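Local structure of hydrogenase expression/formation protein (HypB) (Archaeoglobus fulgidus, 2WSM) at residues 36-41 against 139-144; 49-54 against 58-63; 109-114 against 206-211; 172-177 against 190-195. The protein probably binds and hydrolyses GTP as a nickel- and zinc-binding maturation factor that takes part in the assembly of hydrogenases. One frame throughout, in Å; residues are numbered along the deposited sequence.

How the interactions relate
From the N terminus, strand 31-37 runs into the loop of interaction 1, whose partner 139-144 follows strand 132-138 about a hundred residues later. Inside that long loop sits interaction 2, a local closure where helix 43-54 turns back into strand 60-64. Interaction 3 starts within the same span, on strand 111-118, but ends on helix 201-212, so interactions 1 and 3 cross. Interaction 4, helix 174-184 against strand 189-192, opens after interaction 1 has closed and lies within the span of interaction 3. All four reach one parallel sheet: 2 and 3 share neighbouring strands through Gly61 and Leu111, while 1 and 4 meet where Asp143 bonds Asp173.

Interaction 1 (36-41 against 139-144); sequences MGAIGS and VTEGDD
With CG anti to its carbonyl carbon (chi1 -68°) and the chain extended beyond it, Glu141 carries its carboxylate from the short 3-10 turn 139-141 across to Ala38 and Ser41, in the loop that follows strand 31-37. That loop has the sequence and the strand-loop-helix setting of a P-loop (Walker A), as expected in this GTPase family. The two carboxylate oxygens touch different residues: OE1 of Glu141 lies 3.5 Å from CB of Ala38, and OE2 of Glu141 is 3.6 Å from CB of Ser41. No direct hydrogen bond joins the segments. Instead a water bridges them, accepting from Ala38 N at 2.6 Å and donating to Glu141 OE1 at 2.8 Å. OE2 of Glu141 also accepts from the backbone N of Ser138, at the end of the preceding strand; with the water on OE1, this limits how the carboxylate can turn. Shortened to an alanine here, the side chain would probably leave the bridging water without its acceptor, Ser138 N without its mate, and a gap beside the Ala38 methyl group. Gly37, whose backbone angles by themselves call for glycine, also makes room for the Ser41 hydroxyl; its carbonyl oxygen accepts from Lys43 NZ. From Ala38 to Ser41 the chain forms a type II turn. Ser41 turns its OG back into this turn (chi1 60°), and Ala38 O takes two bonds there, one from Ser41 N at 3.0 Å and one from Ser41 OG at 2.6 Å, the hydroxyl lying in the carbonyl plane.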
loop_
_atom_site.group_PDB
_atom_site.type_symbol
_atom_site.label_atom_id
_atom_site.label_comp_id
_atom_site.label_asym_id
_atom_site.label_seq_id
_atom_site.Cartn_x
_atom_site.Cartn_y
_atom_site.Cartn_z
ATOM N N MET A 36 -10.601 -4.863 -4.333
ATOM C CA MET A 36 -9.276 -5.005 -3.751
ATOM C C MET A 36 -9.199 -6.228 -2.846
ATOM O O MET A 36 -10.218 -6.740 -2.384
ATOM C CB MET A 36 -8.911 -3.735 -2.977
ATOM C CG MET A 36 -8.535 -2.556 -3.864
ATOM S SD MET A 36 -8.564 -0.969 -2.997
ATOM C CE MET A 36 -10.333 -0.666 -2.940
ATOM N N GLY A 37 -7.984 -6.698 -2.605
ATOM C CA GLY A 37 -7.776 -7.839 -1.736
ATOM C C GLY A 37 -6.523 -8.605 -2.104
ATOM O O GLY A 37 -6.032 -8.531 -3.232
ATOM N N ALA A 38 -6.003 -9.351 -1.141
ATOM C CA ALA A 38 -4.792 -10.116 -1.356
ATOM C C ALA A 38 -5.048 -11.199 -2.388
ATOM O O ALA A 38 -6.192 -11.575 -2.653
ATOM C CB ALA A 38 -4.303 -10.732 -0.041
ATOM N N ILE A 39 -3.975 -11.696 -2.979
ATOM C CA ILE A 39 -4.093 -12.827 -3.866
ATOM C C ILE A 39 -4.648 -13.961 -3.001
ATOM O O ILE A 39 -4.283 -14.094 -1.832
ATOM C CB ILE A 39 -2.728 -13.170 -4.509
ATOM C CG1 ILE A 39 -2.917 -14.031 -5.760
ATOM C CG2 ILE A 39 -1.806 -13.837 -3.499
ATOM C CD1 ILE A 39 -1.654 -14.172 -6.603
ATOM N N GLY A 40 -5.571 -14.740 -3.552
ATOM C CA GLY A 40 -6.204 -15.803 -2.794
ATOM C C GLY A 40 -7.407 -15.347 -1.985
ATOM O O GLY A 40 -8.026 -16.144 -1.274
ATOM N N SER A 41 -7.747 -14.065 -2.076
ATOM C CA SER A 41 -8.916 -13.562 -1.359
ATOM C C SER A 41 -10.186 -13.932 -2.118
ATOM O O SER A 41 -11.290 -13.814 -1.588
ATOM C CB SER A 41 -8.823 -12.049 -1.102
ATOM O OG SER A 41 -8.727 -11.329 -2.319
ATOM N N VAL A 139 -10.730 -15.905 5.231
ATOM C CA VAL A 139 -10.424 -16.289 6.611
ATOM C C VAL A 139 -9.097 -17.023 6.710
ATOM O O VAL A 139 -8.504 -17.093 7.780
ATOM C CB VAL A 139 -11.523 -17.170 7.272
ATOM C CG1 VAL A 139 -12.813 -16.385 7.460
ATOM C CG2 VAL A 139 -11.745 -18.461 6.484
ATOM N N THR A 140 -8.637 -17.567 5.590
ATOM C CA THR A 140 -7.376 -18.300 5.554
ATOM C C THR A 140 -6.185 -17.367 5.680
ATOM O O THR A 140 -5.048 -17.818 5.809
ATOM C CB THR A 140 -7.237 -19.126 4.257
ATOM O OG1 THR A 140 -7.183 -18.244 3.131
ATOM C CG2 THR A 140 -8.430 -20.054 4.090
ATOM N N GLU A 141 -6.444 -16.063 5.649
ATOM C CA GLU A 141 -5.373 -15.073 5.752
ATOM C C GLU A 141 -5.032 -14.755 7.207
ATOM O O GLU A 141 -4.057 -14.061 7.488
ATOM C CB GLU A 141 -5.751 -13.792 5.003
ATOM C CG GLU A 141 -5.825 -13.963 3.496
ATOM C CD GLU A 141 -6.443 -12.765 2.796
ATOM O OE1 GLU A 141 -5.913 -11.642 2.944
ATOM O OE2 GLU A 141 -7.456 -12.955 2.091
ATOM N N GLY A 142 -5.831 -15.275 8.130
ATOM C CA GLY A 142 -5.665 -14.945 9.534
ATOM C C GLY A 142 -6.688 -13.913 9.971
ATOM O O GLY A 142 -6.973 -12.966 9.238
ATOM N N ASP A 143 -7.241 -14.092 11.167
ATOM C CA ASP A 143 -8.299 -13.207 11.654
ATOM C C ASP A 143 -7.804 -11.878 12.233
ATOM O O ASP A 143 -8.595 -11.087 12.743
ATOM C CB ASP A 143 -9.209 -13.940 12.648
ATOM C CG ASP A 143 -8.439 -14.565 13.791
ATOM O OD1 ASP A 143 -7.496 -13.925 14.289
ATOM O OD2 ASP A 143 -8.785 -15.695 14.195
ATOM N N ASP A 144 -6.500 -11.634 12.143
ATOM C CA ASP A 144 -5.932 -10.339 12.516
ATOM C C ASP A 144 -5.569 -9.498 11.281
ATOM O O ASP A 144 -4.987 -8.422 11.400
ATOM C CB ASP A 144 -4.686 -10.530 13.375
ATOM C CG ASP A 144 -3.567 -11.222 12.622
ATOM O OD1 ASP A 144 -3.858 -11.940 11.637
ATOM O OD2 ASP A 144 -2.397 -11.048 13.013
HETATM O O HOH W 1 -7.058 -9.685 1.224
#

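Interaction 2 (49-54 against 58-63); sequences RTIERI and VKIGAM
Ile60 pushes its side chain into the flank of helix 43-54, and both its branches find isoleucines there. Its CG2 meets CG1 of Ile51 at 4.0 Å, the two side chains crossing obliquely. The longer branch ends in CD1, which packs 4.1 Å from CG1 of Ile54 and also reaches the helix backbone, 4.0 Å from CA of Ile51; Ile54 and Ile60 stand at about a right angle. In Ile54, CG1 sits between the backbone N and the carbonyl carbon (chi1 56°), and this swings the branch onto the Ile60 methyl. Thr50 adds a looser touch, and Ile60 also touches Leu113 of the neighbouring strand 111-118. This buried part is the closing leg of a beta-alpha-beta crossover, helix segment 49-54 and strand segment 60-63 running nearly antiparallel (173°) with their axes 10.0 Å apart. The other helix face is polar and partly exposed. There Glu52 points away from the strand and pairs with Arg75, while Arg53 pairs with Glu202 of helix 201-212. At the short connection between the two elements, Val58 N donates to Ile54 O at 2.9 Å, bent at the hydrogen (133°), and CB of Val58 lies 3.5 Å from that same Ile54 O. The chemistry is thus divided: one backbone bond ties the carbonyl at the helix end to the start of the next strand, and the rest of the join is mainly van der Waals contact between aliphatic groups.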
loop_
_atom_site.group_PDB
_atom_site.type_symbol
_atom_site.label_atom_id
_atom_site.label_comp_id
_atom_site.label_asym_id
_atom_site.label_seq_id
_atom_site.Cartn_x
_atom_site.Cartn_y
_atom_site.Cartn_z
ATOM N N ARG A 49 -18.565 -15.824 -10.797
ATOM C CA ARG A 49 -19.865 -16.172 -10.231
ATOM C C ARG A 49 -20.879 -15.053 -10.455
ATOM O O ARG A 49 -22.040 -15.309 -10.745
ATOM C CB ARG A 49 -19.742 -16.507 -8.739
ATOM C CG ARG A 49 -18.915 -17.760 -8.435
ATOM C CD ARG A 49 -19.640 -19.040 -8.868
ATOM N NE ARG A 49 -21.056 -18.978 -8.527
ATOM C CZ ARG A 49 -21.571 -19.404 -7.379
ATOM N NH1 ARG A 49 -20.786 -19.951 -6.465
ATOM N NH2 ARG A 49 -22.874 -19.292 -7.154
ATOM N N THR A 50 -20.435 -13.810 -10.338
ATOM C CA THR A 50 -21.306 -12.669 -10.589
ATOM C C THR A 50 -21.780 -12.653 -12.037
ATOM O O THR A 50 -22.961 -12.468 -12.323
ATOM C CB THR A 50 -20.570 -11.350 -10.337
ATOM O OG1 THR A 50 -20.175 -11.275 -8.965
ATOM C CG2 THR A 50 -21.457 -10.164 -10.691
ATOM N N ILE A 51 -20.830 -12.822 -12.947
ATOM C CA ILE A 51 -21.120 -12.838 -14.367
ATOM C C ILE A 51 -22.129 -13.941 -14.677
ATOM O O ILE A 51 -23.058 -13.745 -15.462
ATOM C CB ILE A 51 -19.819 -13.020 -15.173
ATOM C CG1 ILE A 51 -18.957 -11.760 -15.035
ATOM C CG2 ILE A 51 -20.117 -13.318 -16.637
ATOM C CD1 ILE A 51 -17.522 -11.964 -15.427
ATOM N N GLU A 52 -21.962 -15.083 -14.019
ATOM C CA GLU A 52 -22.829 -16.232 -14.242
ATOM C C GLU A 52 -24.253 -15.987 -13.763
ATOM O O GLU A 52 -25.209 -16.433 -14.392
ATOM C CB GLU A 52 -22.246 -17.474 -13.574
ATOM C CG GLU A 52 -21.120 -18.104 -14.371
ATOM C CD GLU A 52 -20.134 -18.873 -13.512
ATOM O OE1 GLU A 52 -20.549 -19.444 -12.478
ATOM O OE2 GLU A 52 -18.940 -18.905 -13.882
ATOM N N ARG A 53 -24.390 -15.261 -12.661
ATOM C CA ARG A 53 -25.695 -15.066 -12.043
ATOM C C ARG A 53 -26.533 -13.972 -12.710
ATOM O O ARG A 53 -27.726 -14.155 -12.931
ATOM C CB ARG A 53 -25.547 -14.802 -10.539
ATOM C CG ARG A 53 -26.780 -14.191 -9.885
ATOM C CD ARG A 53 -27.942 -15.176 -9.801
ATOM N NE ARG A 53 -27.593 -16.364 -9.026
ATOM C CZ ARG A 53 -27.822 -16.511 -7.723
ATOM N NH1 ARG A 53 -27.466 -17.634 -7.109
ATOM N NH2 ARG A 53 -28.405 -15.540 -7.032
ATOM N N ILE A 54 -25.918 -12.844 -13.039
ATOM C CA ILE A 54 -26.672 -11.713 -13.583
ATOM C C ILE A 54 -26.180 -11.226 -14.946
ATOM O O ILE A 54 -26.617 -10.180 -15.423
ATOM C CB ILE A 54 -26.679 -10.503 -12.612
ATOM C CG1 ILE A 54 -25.248 -10.093 -12.256
ATOM C CG2 ILE A 54 -27.507 -10.811 -11.360
ATOM C CD1 ILE A 54 -25.150 -8.757 -11.553
ATOM N N VAL A 58 -27.643 -8.101 -17.082
ATOM C CA VAL A 58 -26.760 -6.943 -16.955
ATOM C C VAL A 58 -25.488 -7.107 -17.776
ATOM O O VAL A 58 -24.831 -8.141 -17.704
ATOM C CB VAL A 58 -26.365 -6.718 -15.481
ATOM C CG1 VAL A 58 -25.422 -5.535 -15.347
ATOM C CG2 VAL A 58 -27.608 -6.518 -14.624
ATOM N N LYS A 59 -25.137 -6.079 -18.543
ATOM C CA LYS A 59 -23.925 -6.106 -19.358
ATOM C C LYS A 59 -22.682 -5.794 -18.521
ATOM O O LYS A 59 -22.518 -4.680 -18.026
ATOM C CB LYS A 59 -24.037 -5.126 -20.529
ATOM C CG LYS A 59 -22.859 -5.163 -21.490
ATOM C CD LYS A 59 -22.889 -6.421 -22.354
ATOM C CE LYS A 59 -21.905 -6.323 -23.519
ATOM N NZ LYS A 59 -20.486 -6.412 -23.064
ATOM N N ILE A 60 -21.805 -6.780 -18.383
ATOM C CA ILE A 60 -20.660 -6.677 -17.482
ATOM C C ILE A 60 -19.323 -6.687 -18.211
ATOM O O ILE A 60 -19.096 -7.504 -19.108
ATOM C CB ILE A 60 -20.663 -7.841 -16.470
ATOM C CG1 ILE A 60 -21.903 -7.771 -15.584
ATOM C CG2 ILE A 60 -19.393 -7.832 -15.626
ATOM C CD1 ILE A 60 -22.158 -9.039 -14.785
ATOM N N GLY A 61 -18.438 -5.775 -17.812
ATOM C CA GLY A 61 -17.060 -5.795 -18.257
ATOM C C GLY A 61 -16.156 -6.189 -17.099
ATOM O O GLY A 61 -16.490 -5.974 -15.932
ATOM N N ALA A 62 -15.004 -6.767 -17.421
ATOM C CA ALA A 62 -14.044 -7.161 -16.402
ATOM C C ALA A 62 -12.627 -6.731 -16.768
ATOM O O ALA A 62 -12.138 -7.024 -17.855
ATOM C CB ALA A 62 -14.101 -8.662 -16.179
ATOM N N MET A 63 -11.984 -6.026 -15.849
ATOM C CA MET A 63 -10.580 -5.671 -15.978
ATOM C C MET A 63 -9.795 -6.385 -14.886
ATOM O O MET A 63 -9.955 -6.095 -13.697
ATOM C CB MET A 63 -10.403 -4.157 -15.870
ATOM C CG MET A 63 -11.169 -3.389 -16.947
ATOM S SD MET A 63 -10.820 -1.622 -16.978
ATOM C CE MET A 63 -9.085 -1.640 -17.423
#

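Interaction 3 (109-114 against 206-211); sequences CDLLLI and DFLRGI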
loop_
_atom_site.group_PDB
_atom_site.type_symbol
_atom_site.label_atom_id
_atom_site.label_comp_id
_atom_site.label_asym_id
_atom_site.label_seq_id
_atom_site.Cartn_x
_atom_site.Cartn_y
_atom_site.Cartn_z
ATOM N N CYS A 109 -20.778 -1.311 -21.149
ATOM C CA CYS A 109 -21.155 -2.141 -20.006
ATOM C C CYS A 109 -21.914 -1.330 -18.958
ATOM O O CYS A 109 -21.619 -0.160 -18.729
ATOM C CB CYS A 109 -19.923 -2.804 -19.375
ATOM S SG CYS A 109 -18.867 -3.758 -20.517
ATOM N N ASP A 110 -22.902 -1.954 -18.327
ATOM C CA ASP A 110 -23.597 -1.336 -17.207
ATOM C C ASP A 110 -22.693 -1.359 -15.988
ATOM O O ASP A 110 -22.658 -0.420 -15.198
ATOM C CB ASP A 110 -24.889 -2.097 -16.889
ATOM C CG ASP A 110 -25.774 -2.268 -18.103
ATOM O OD1 ASP A 110 -25.792 -1.356 -18.957
ATOM O OD2 ASP A 110 -26.446 -3.317 -18.202
ATOM N N LEU A 111 -21.952 -2.448 -15.852
ATOM C CA LEU A 111 -21.152 -2.688 -14.667
ATOM C C LEU A 111 -19.750 -3.118 -15.075
ATOM O O LEU A 111 -19.586 -4.083 -15.823
ATOM C CB LEU A 111 -21.820 -3.772 -13.817
ATOM C CG LEU A 111 -21.107 -4.249 -12.549
ATOM C CD1 LEU A 111 -21.112 -3.156 -11.496
ATOM C CD2 LEU A 111 -21.771 -5.518 -12.024
ATOM N N LEU A 112 -18.751 -2.386 -14.592
ATOM C CA LEU A 112 -17.354 -2.698 -14.845
ATOM C C LEU A 112 -16.648 -3.158 -13.569
ATOM O O LEU A 112 -16.398 -2.359 -12.653
ATOM C CB LEU A 112 -16.629 -1.477 -15.403
ATOM C CG LEU A 112 -15.140 -1.673 -15.691
ATOM C CD1 LEU A 112 -14.934 -2.748 -16.744
ATOM C CD2 LEU A 112 -14.521 -0.367 -16.138
ATOM N N LEU A 113 -16.330 -4.444 -13.515
ATOM C CA LEU A 113 -15.659 -5.022 -12.356
ATOM C C LEU A 113 -14.140 -4.941 -12.501
ATOM O O LEU A 113 -13.554 -5.555 -13.392
ATOM C CB LEU A 113 -16.122 -6.463 -12.145
ATOM C CG LEU A 113 -17.635 -6.541 -11.911
ATOM C CD1 LEU A 113 -18.146 -7.982 -11.884
ATOM C CD2 LEU A 113 -18.025 -5.802 -10.645
ATOM N N ILE A 114 -13.513 -4.160 -11.629
ATOM C CA ILE A 114 -12.079 -3.932 -11.703
ATOM C C ILE A 114 -11.332 -4.635 -10.573
ATOM O O ILE A 114 -11.401 -4.237 -9.401
ATOM C CB ILE A 114 -11.740 -2.434 -11.685
ATOM C CG1 ILE A 114 -12.531 -1.694 -12.772
ATOM C CG2 ILE A 114 -10.245 -2.228 -11.866
ATOM C CD1 ILE A 114 -12.165 -0.221 -12.910
ATOM N N ASP A 206 -27.551 -8.448 -4.457
ATOM C CA ASP A 206 -28.457 -7.374 -4.056
ATOM C C ASP A 206 -27.745 -6.029 -3.948
ATOM O O ASP A 206 -28.291 -5.000 -4.330
ATOM C CB ASP A 206 -29.137 -7.712 -2.726
ATOM C CG ASP A 206 -30.178 -8.818 -2.862
ATOM O OD1 ASP A 206 -30.783 -8.943 -3.949
ATOM O OD2 ASP A 206 -30.390 -9.559 -1.879
ATOM N N PHE A 207 -26.526 -6.033 -3.420
ATOM C CA PHE A 207 -25.739 -4.806 -3.353
ATOM C C PHE A 207 -25.453 -4.263 -4.753
ATOM O O PHE A 207 -25.527 -3.058 -4.987
ATOM C CB PHE A 207 -24.433 -5.053 -2.603
ATOM C CG PHE A 207 -23.343 -4.073 -2.935
ATOM C CD1 PHE A 207 -23.345 -2.801 -2.391
ATOM C CD2 PHE A 207 -22.300 -4.435 -3.772
ATOM C CE1 PHE A 207 -22.337 -1.906 -2.684
ATOM C CE2 PHE A 207 -21.292 -3.545 -4.067
ATOM C CZ PHE A 207 -21.310 -2.277 -3.526
ATOM N N LEU A 208 -25.125 -5.156 -5.681
ATOM C CA LEU A 208 -24.872 -4.752 -7.062
ATOM C C LEU A 208 -26.126 -4.177 -7.729
ATOM O O LEU A 208 -26.058 -3.163 -8.408
ATOM C CB LEU A 208 -24.334 -5.926 -7.883
ATOM C CG LEU A 208 -22.911 -6.402 -7.603
ATOM C CD1 LEU A 208 -22.575 -7.587 -8.508
ATOM C CD2 LEU A 208 -21.907 -5.265 -7.788
ATOM N N ARG A 209 -27.265 -4.835 -7.538
ATOM C CA ARG A 209 -28.525 -4.333 -8.081
ATOM C C ARG A 209 -28.809 -2.944 -7.530
ATOM O O ARG A 209 -29.226 -2.046 -8.263
ATOM C CB ARG A 209 -29.687 -5.282 -7.764
ATOM C CG ARG A 209 -29.644 -6.605 -8.527
ATOM C CD ARG A 209 -30.873 -7.469 -8.233
ATOM N NE ARG A 209 -30.892 -8.694 -9.031
ATOM C CZ ARG A 209 -30.869 -9.924 -8.526
ATOM N NH1 ARG A 209 -30.888 -10.976 -9.337
ATOM N NH2 ARG A 209 -30.838 -10.106 -7.211
ATOM N N GLY A 210 -28.567 -2.765 -6.238
ATOM C CA GLY A 210 -28.756 -1.472 -5.613
ATOM C C GLY A 210 -27.982 -0.367 -6.310
ATOM O O GLY A 210 -28.523 0.705 -6.573
ATOM N N ILE A 211 -26.714 -0.622 -6.617
ATOM C CA ILE A 211 -25.858 0.418 -7.181
ATOM C C ILE A 211 -26.113 0.673 -8.671
ATOM O O ILE A 211 -25.755 1.723 -9.197
ATOM C CB ILE A 211 -24.365 0.112 -6.946
ATOM C CG1 ILE A 211 -23.929 -1.108 -7.765
ATOM C CG2 ILE A 211 -24.096 -0.087 -5.455
ATOM C CD1 ILE A 211 -22.426 -1.345 -7.786
#
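Leu111 straddles two residues of helix 201-212, with its CD2 against Leu208 and its CD1 against Ile211. The helix is the C-terminal one of an alpha/beta fold of the P-loop NTPase type, and here it lies over strand 111-118 of the central parallel sheet. In Leu111 the first torsion (chi1 177°) sets CG opposite the backbone N, which turns the fork of the side chain toward the helix. CD2 of Leu111 comes to 4.2 Å from CD1 of Leu208, the two leucines crossing at about a right angle. CD1 of Leu111 is 4.3 Å from CD1 of Ile211, which arrives by a different route: Ile211 sets off past the strand, and its CD1 end comes close. Leu113, two residues on, stays further off. No hydrogen bond crosses the contact, so methyl groups alone hold the two elements at this point. The same apolar layer continues on both partners: Leu208 also touches Thr50 of helix 43-54, and Ile211 rests on Val31 and Val33 of the neighbouring strand 31-37. Leu113 touches Thr50 as well, so helices 43-54 and 201-212 lie over the same face of the sheet. Well away from the strand, the helix carries a weak salt bridge between residues three apart, about one turn, Arg209 NH2 meeting Asp206 OD1 at 3.5 Å at the edge of the guanidinium and in its plane.

Interaction 4 (172-177 against 190-195); sequences ADVEKM and IIEMDL
Glu192 meets Val174 and Glu175, and these three residues make up nearly all of the contact. Extended beyond CG, Glu192 reaches from strand 189-192 to the first turn of helix 174-184, where its OE1 lies 3.7 Å from CG1 of Val174. Glu175 starts out pointing away, but a bend at chi2 (-52°) brings its carboxylate back toward that of Glu192. Its OE2 stands 3.6 Å from OE1 of Glu192, with the two carboxylate planes 56° apart. These like charges would be expected to repel, and the closeness may favour a proton on one of them. Lys178, on the next helical turn, touches the Glu192 side chain. Cut back to an alanine here, the strand would probably open a gap beside Val174 CG1 and leave the Glu175 carboxylate freer to turn. The helix start is fixed separately: Asp173 is its N-cap, accepting from Lys176 N through OD1 at 3.3 Å, while Asp173 N is bonded to Asp143. Along its edge the strand pairs with strand 158-162, Ile191 bonding Ile159 and Ile161. Helix 174-184 and this edge strand of the chain's sheet together form the last leg of a beta-alpha-beta crossover, the repeating unit of a parallel alpha/beta sheet.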
loop_
_atom_site.group_PDB
_atom_site.type_symbol
_atom_site.label_atom_id
_atom_site.label_comp_id
_atom_site.label_asym_id
_atom_site.label_seq_id
_atom_site.Cartn_x
_atom_site.Cartn_y
_atom_site.Cartn_z
ATOM N N ALA A 172 -9.674 -19.684 12.465
ATOM C CA ALA A 172 -9.924 -18.256 12.319
ATOM C C ALA A 172 -11.254 -17.855 12.938
ATOM O O ALA A 172 -12.258 -18.564 12.832
ATOM C CB ALA A 172 -9.859 -17.836 10.852
ATOM N N ASP A 173 -11.240 -16.704 13.592
ATOM C CA ASP A 173 -12.395 -16.191 14.303
ATOM C C ASP A 173 -13.132 -15.179 13.436
ATOM O O ASP A 173 -12.706 -14.031 13.309
ATOM C CB ASP A 173 -11.920 -15.522 15.590
ATOM C CG ASP A 173 -12.976 -15.499 16.652
ATOM O OD1 ASP A 173 -14.012 -14.829 16.444
ATOM O OD2 ASP A 173 -12.762 -16.150 17.698
ATOM N N VAL A 174 -14.239 -15.601 12.846
ATOM C CA VAL A 174 -14.950 -14.763 11.890
ATOM C C VAL A 174 -15.566 -13.533 12.546
ATOM O O VAL A 174 -15.549 -12.437 11.976
ATOM C CB VAL A 174 -16.043 -15.559 11.139
ATOM C CG1 VAL A 174 -16.866 -14.640 10.252
ATOM C CG2 VAL A 174 -15.412 -16.657 10.317
ATOM N N GLU A 175 -16.110 -13.714 13.743
ATOM C CA GLU A 175 -16.797 -12.625 14.430
ATOM C C GLU A 175 -15.838 -11.534 14.894
ATOM O O GLU A 175 -16.234 -10.389 15.083
ATOM C CB GLU A 175 -17.644 -13.170 15.587
ATOM C CG GLU A 175 -18.872 -13.934 15.099
ATOM C CD GLU A 175 -19.701 -13.116 14.110
ATOM O OE1 GLU A 175 -20.113 -11.990 14.474
ATOM O OE2 GLU A 175 -19.938 -13.590 12.974
ATOM N N LYS A 176 -14.571 -11.891 15.063
ATOM C CA LYS A 176 -13.540 -10.900 15.356
ATOM C C LYS A 176 -13.177 -10.098 14.099
ATOM O O LYS A 176 -12.946 -8.887 14.159
ATOM C CB LYS A 176 -12.293 -11.588 15.897
ATOM C CG LYS A 176 -11.112 -10.668 16.050
ATOM C CD LYS A 176 -9.814 -11.442 16.204
ATOM C CE LYS A 176 -8.625 -10.521 15.984
ATOM N NZ LYS A 176 -8.772 -9.250 16.766
ATOM N N MET A 177 -13.118 -10.781 12.959
ATOM C CA MET A 177 -12.795 -10.117 11.707
ATOM C C MET A 177 -13.890 -9.101 11.392
ATOM O O MET A 177 -13.611 -7.957 11.040
ATOM C CB MET A 177 -12.626 -11.138 10.575
ATOM C CG MET A 177 -11.475 -12.093 10.799
ATOM S SD MET A 177 -11.255 -13.340 9.515
ATOM C CE MET A 177 -10.625 -12.346 8.161
ATOM N N ILE A 190 -20.925 -5.115 5.380
ATOM C CA ILE A 190 -20.040 -6.247 5.602
ATOM C C ILE A 190 -20.779 -7.533 5.270
ATOM O O ILE A 190 -21.869 -7.784 5.773
ATOM C CB ILE A 190 -19.531 -6.297 7.062
ATOM C CG1 ILE A 190 -18.744 -5.028 7.393
ATOM C CG2 ILE A 190 -18.665 -7.512 7.284
ATOM C CD1 ILE A 190 -18.179 -4.998 8.802
ATOM N N ILE A 191 -20.184 -8.348 4.412
ATOM C CA ILE A 191 -20.806 -9.601 4.032
ATOM C C ILE A 191 -19.908 -10.766 4.403
ATOM O O ILE A 191 -18.719 -10.758 4.111
ATOM C CB ILE A 191 -21.095 -9.641 2.519
ATOM C CG1 ILE A 191 -22.089 -8.542 2.137
ATOM C CG2 ILE A 191 -21.620 -11.006 2.119
ATOM C CD1 ILE A 191 -22.231 -8.321 0.637
ATOM N N GLU A 192 -20.479 -11.762 5.064
ATOM C CA GLU A 192 -19.765 -12.995 5.341
ATOM C C GLU A 192 -20.087 -13.966 4.223
ATOM O O GLU A 192 -21.248 -14.303 3.999
ATOM C CB GLU A 192 -20.200 -13.572 6.682
ATOM C CG GLU A 192 -20.064 -12.605 7.844
ATOM C CD GLU A 192 -20.781 -13.110 9.076
ATOM O OE1 GLU A 192 -20.504 -14.256 9.499
ATOM O OE2 GLU A 192 -21.635 -12.366 9.608
ATOM N N MET A 193 -19.063 -14.419 3.514
ATOM C CA MET A 193 -19.316 -15.105 2.255
ATOM C C MET A 193 -18.610 -16.439 2.141
ATOM O O MET A 193 -17.472 -16.599 2.578
ATOM C CB MET A 193 -18.936 -14.201 1.076
ATOM C CG MET A 193 -19.203 -14.806 -0.306
ATOM S SD MET A 193 -18.646 -13.740 -1.660
ATOM C CE MET A 193 -19.910 -12.474 -1.645
ATOM N N ASP A 194 -19.317 -17.400 1.560
ATOM C CA ASP A 194 -18.720 -18.663 1.157
ATOM C C ASP A 194 -19.409 -19.118 -0.122
ATOM O O ASP A 194 -20.541 -19.597 -0.090
ATOM C CB ASP A 194 -18.876 -19.718 2.245
ATOM C CG ASP A 194 -18.125 -20.986 1.924
ATOM O OD1 ASP A 194 -18.772 -21.950 1.477
ATOM O OD2 ASP A 194 -16.888 -21.017 2.104
ATOM N N LEU A 195 -18.733 -18.945 -1.250
ATOM C CA LEU A 195 -19.347 -19.234 -2.542
ATOM C C LEU A 195 -19.770 -20.703 -2.667
ATOM O O LEU A 195 -20.819 -21.006 -3.240
ATOM C CB LEU A 195 -18.427 -18.799 -3.695
ATOM C CG LEU A 195 -18.331 -17.274 -3.863
ATOM C CD1 LEU A 195 -17.412 -16.864 -5.018
ATOM C CD2 LEU A 195 -19.720 -16.676 -4.056
#